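Local coordinates for protein mercuric reductase (Metallosphaera sedula, PDB 4YWO) that probably reduces mercuric ion to elemental mercury at the expense of NADPH, working as a homodimeric flavoenzyme with bound FAD, at residues Pro148-Pro151 against Gly155-Lys158. Sequence-based numbering, arbitrary orientation.
Sequences PLIP and GLDK
L156 reaches back from the first turn of helix 156-159 and lays one methyl, CD2, against I150 and P151 of the incoming loop. The apolar part of the contact gathers on that methyl. CD2 of L156 lies 4.4 Å from CG2 of I150. It stands at much the same range, 4.3 Å, from the ring carbon CD of P151. With CG of L156 trans to its backbone nitrogen (chi1 179°), the branch stretches away from the helix far enough to span the gap, for the CA atoms of P151 and L156 stand 8.6 Å apart. Leucine suits this buried place because its long, flexible apolar side chain carries one methyl into the notch between I150 and P151; F161 lies against it as well. The branched I150 and the stiff ring of P151 give it a compact apolar wall, and both also rest on L263 of strand 260-263, which backs the loop.

The polar part is bridged by water. The carbonyl O of P151 is the loop atom closest to CD2 of L156, at 3.9 Å, but its polar partner is a water 2.8 Å away. The same water lies a short 2.5 Å from OD2 of D157, within hydrogen-bonding distance of both oxygens, and so links the loop backbone to the helix side chain. The other carboxylate oxygen, OD1 of D157, makes only a loose approach to CG2 of I150, at 4.1 Å. Aspartate fits this exposed turn, where its carboxylate can stay hydrated and, near the helix N-terminus, probably interacts favourably with the helix dipole.

The contact thus joins the loop that follows strand 146-148 to the short helix 156-159, both within the pyridine nucleotide-disulphide oxidoreductase region of the chain. The I150 side chain is about 12 Å from the bound FAD, so this is structural packing. Sparse methyl packing and one shared water imply a modest, partly hydrated association between neighbouring parts of the chain.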
ATOM      1  N   PRO A 148     -26.588  -2.479  15.719  1.00 19.61           N
ATOM      2  CA  PRO A 148     -26.020  -1.613  16.692  1.00 20.63           C
ATOM      3  C   PRO A 148     -26.396  -1.977  18.157  1.00 20.96           C
ATOM      4  O   PRO A 148     -27.557  -2.272  18.420  1.00 22.69           O
ATOM      5  CB  PRO A 148     -26.592  -0.222  16.299  1.00 21.67           C
ATOM      6  CG  PRO A 148     -27.001  -0.323  14.870  1.00 20.72           C
ATOM      7  CD  PRO A 148     -27.385  -1.772  14.688  1.00 20.15           C
ATOM      8  N   LEU A 149     -25.426  -1.882  19.049  1.00 22.13           N
ATOM      9  CA  LEU A 149     -25.593  -2.104  20.444  1.00 23.75           C
ATOM     10  C   LEU A 149     -26.066  -0.776  21.035  1.00 26.92           C
ATOM     11  O   LEU A 149     -25.384   0.270  20.875  1.00 27.53           O
ATOM     12  CB  LEU A 149     -24.305  -2.589  21.078  1.00 28.77           C
ATOM     13  CG  LEU A 149     -24.263  -2.917  22.559  1.00 36.26           C
ATOM     14  CD1 LEU A 149     -25.310  -3.995  22.815  1.00 39.48           C
ATOM     15  CD2 LEU A 149     -22.855  -3.351  22.926  1.00 39.57           C
ATOM     16  N   ILE A 150     -27.246  -0.818  21.685  1.00 26.14           N
ATOM     17  CA  ILE A 150     -27.890   0.373  22.280  1.00 28.39           C
ATOM     18  C   ILE A 150     -27.733   0.259  23.818  1.00 32.00           C
ATOM     19  O   ILE A 150     -28.366  -0.630  24.441  1.00 31.88           O
ATOM     20  CB  ILE A 150     -29.375   0.441  21.980  1.00 31.24           C
ATOM     21  CG1 ILE A 150     -29.683   0.218  20.504  1.00 32.41           C
ATOM     22  CG2 ILE A 150     -29.967   1.728  22.558  1.00 32.12           C
ATOM     23  CD1 ILE A 150     -28.854   1.078  19.588  1.00 33.56           C
ATOM     24  N   PRO A 151     -26.891   1.107  24.419  1.00 30.17           N
ATOM     25  CA  PRO A 151     -26.636   0.990  25.851  1.00 33.15           C
ATOM     26  C   PRO A 151     -27.911   1.390  26.627  1.00 33.43           C
ATOM     27  O   PRO A 151     -28.767   2.143  26.105  1.00 33.03           O
ATOM     28  CB  PRO A 151     -25.443   1.914  26.089  1.00 33.16           C
ATOM     29  CG  PRO A 151     -25.467   2.880  24.972  1.00 37.08           C
ATOM     30  CD  PRO A 151     -26.193   2.256  23.798  1.00 30.62           C
ATOM     31  N   GLY A 155     -33.032   8.087  29.550  1.00 29.86           N
ATOM     32  CA  GLY A 155     -33.409   9.242  28.790  1.00 29.18           C
ATOM     33  C   GLY A 155     -33.036   9.137  27.284  1.00 30.79           C
ATOM     34  O   GLY A 155     -33.524   9.892  26.464  1.00 29.43           O
ATOM     35  N   LEU A 156     -32.131   8.215  26.979  1.00 31.14           N
ATOM     36  CA  LEU A 156     -31.580   8.053  25.615  1.00 30.96           C
ATOM     37  C   LEU A 156     -32.602   7.671  24.599  1.00 29.67           C
ATOM     38  O   LEU A 156     -32.668   8.258  23.507  1.00 32.05           O
ATOM     39  CB  LEU A 156     -30.448   7.011  25.624  1.00 29.62           C
ATOM     40  CG  LEU A 156     -29.812   6.755  24.220  1.00 29.33           C
ATOM     41  CD1 LEU A 156     -29.112   8.013  23.782  1.00 30.86           C
ATOM     42  CD2 LEU A 156     -28.838   5.563  24.285  1.00 32.22           C
ATOM     43  N   ASP A 157     -33.482   6.733  24.910  1.00 30.91           N
ATOM     44  CA  ASP A 157     -34.468   6.379  23.934  1.00 36.63           C
ATOM     45  C   ASP A 157     -35.464   7.475  23.715  1.00 36.50           C
ATOM     46  O   ASP A 157     -35.856   7.714  22.613  1.00 36.07           O
ATOM     47  CB  ASP A 157     -35.131   5.071  24.304  1.00 43.10           C
ATOM     48  CG  ASP A 157     -34.121   3.937  24.385  1.00 55.64           C
ATOM     49  OD1 ASP A 157     -33.652   3.436  23.328  1.00 57.43           O
ATOM     50  OD2 ASP A 157     -33.739   3.585  25.516  1.00 66.13           O
ATOM     51  N   LYS A 158     -35.826   8.214  24.750  1.00 41.35           N
ATOM     52  CA  LYS A 158     -36.810   9.277  24.607  1.00 39.69           C
ATOM     53  C   LYS A 158     -36.252  10.487  23.869  1.00 33.83           C
ATOM     54  O   LYS A 158     -36.902  11.076  23.022  1.00 35.10           O
ATOM     55  CB  LYS A 158     -37.320   9.655  26.025  1.00 46.01           C
ATOM     56  CG  LYS A 158     -38.018  11.005  26.177  1.00 56.60           C
ATOM     57  CD  LYS A 158     -38.845  11.074  27.487  1.00 68.91           C
ATOM     58  CE  LYS A 158     -38.047  10.766  28.773  1.00 66.29           C
ATOM     59  NZ  LYS A 158     -36.876  11.669  28.935  1.00 62.36           N
TER
HETATM   60  O   HOH W   1     -31.432   2.935  26.171  1.00 43.30           O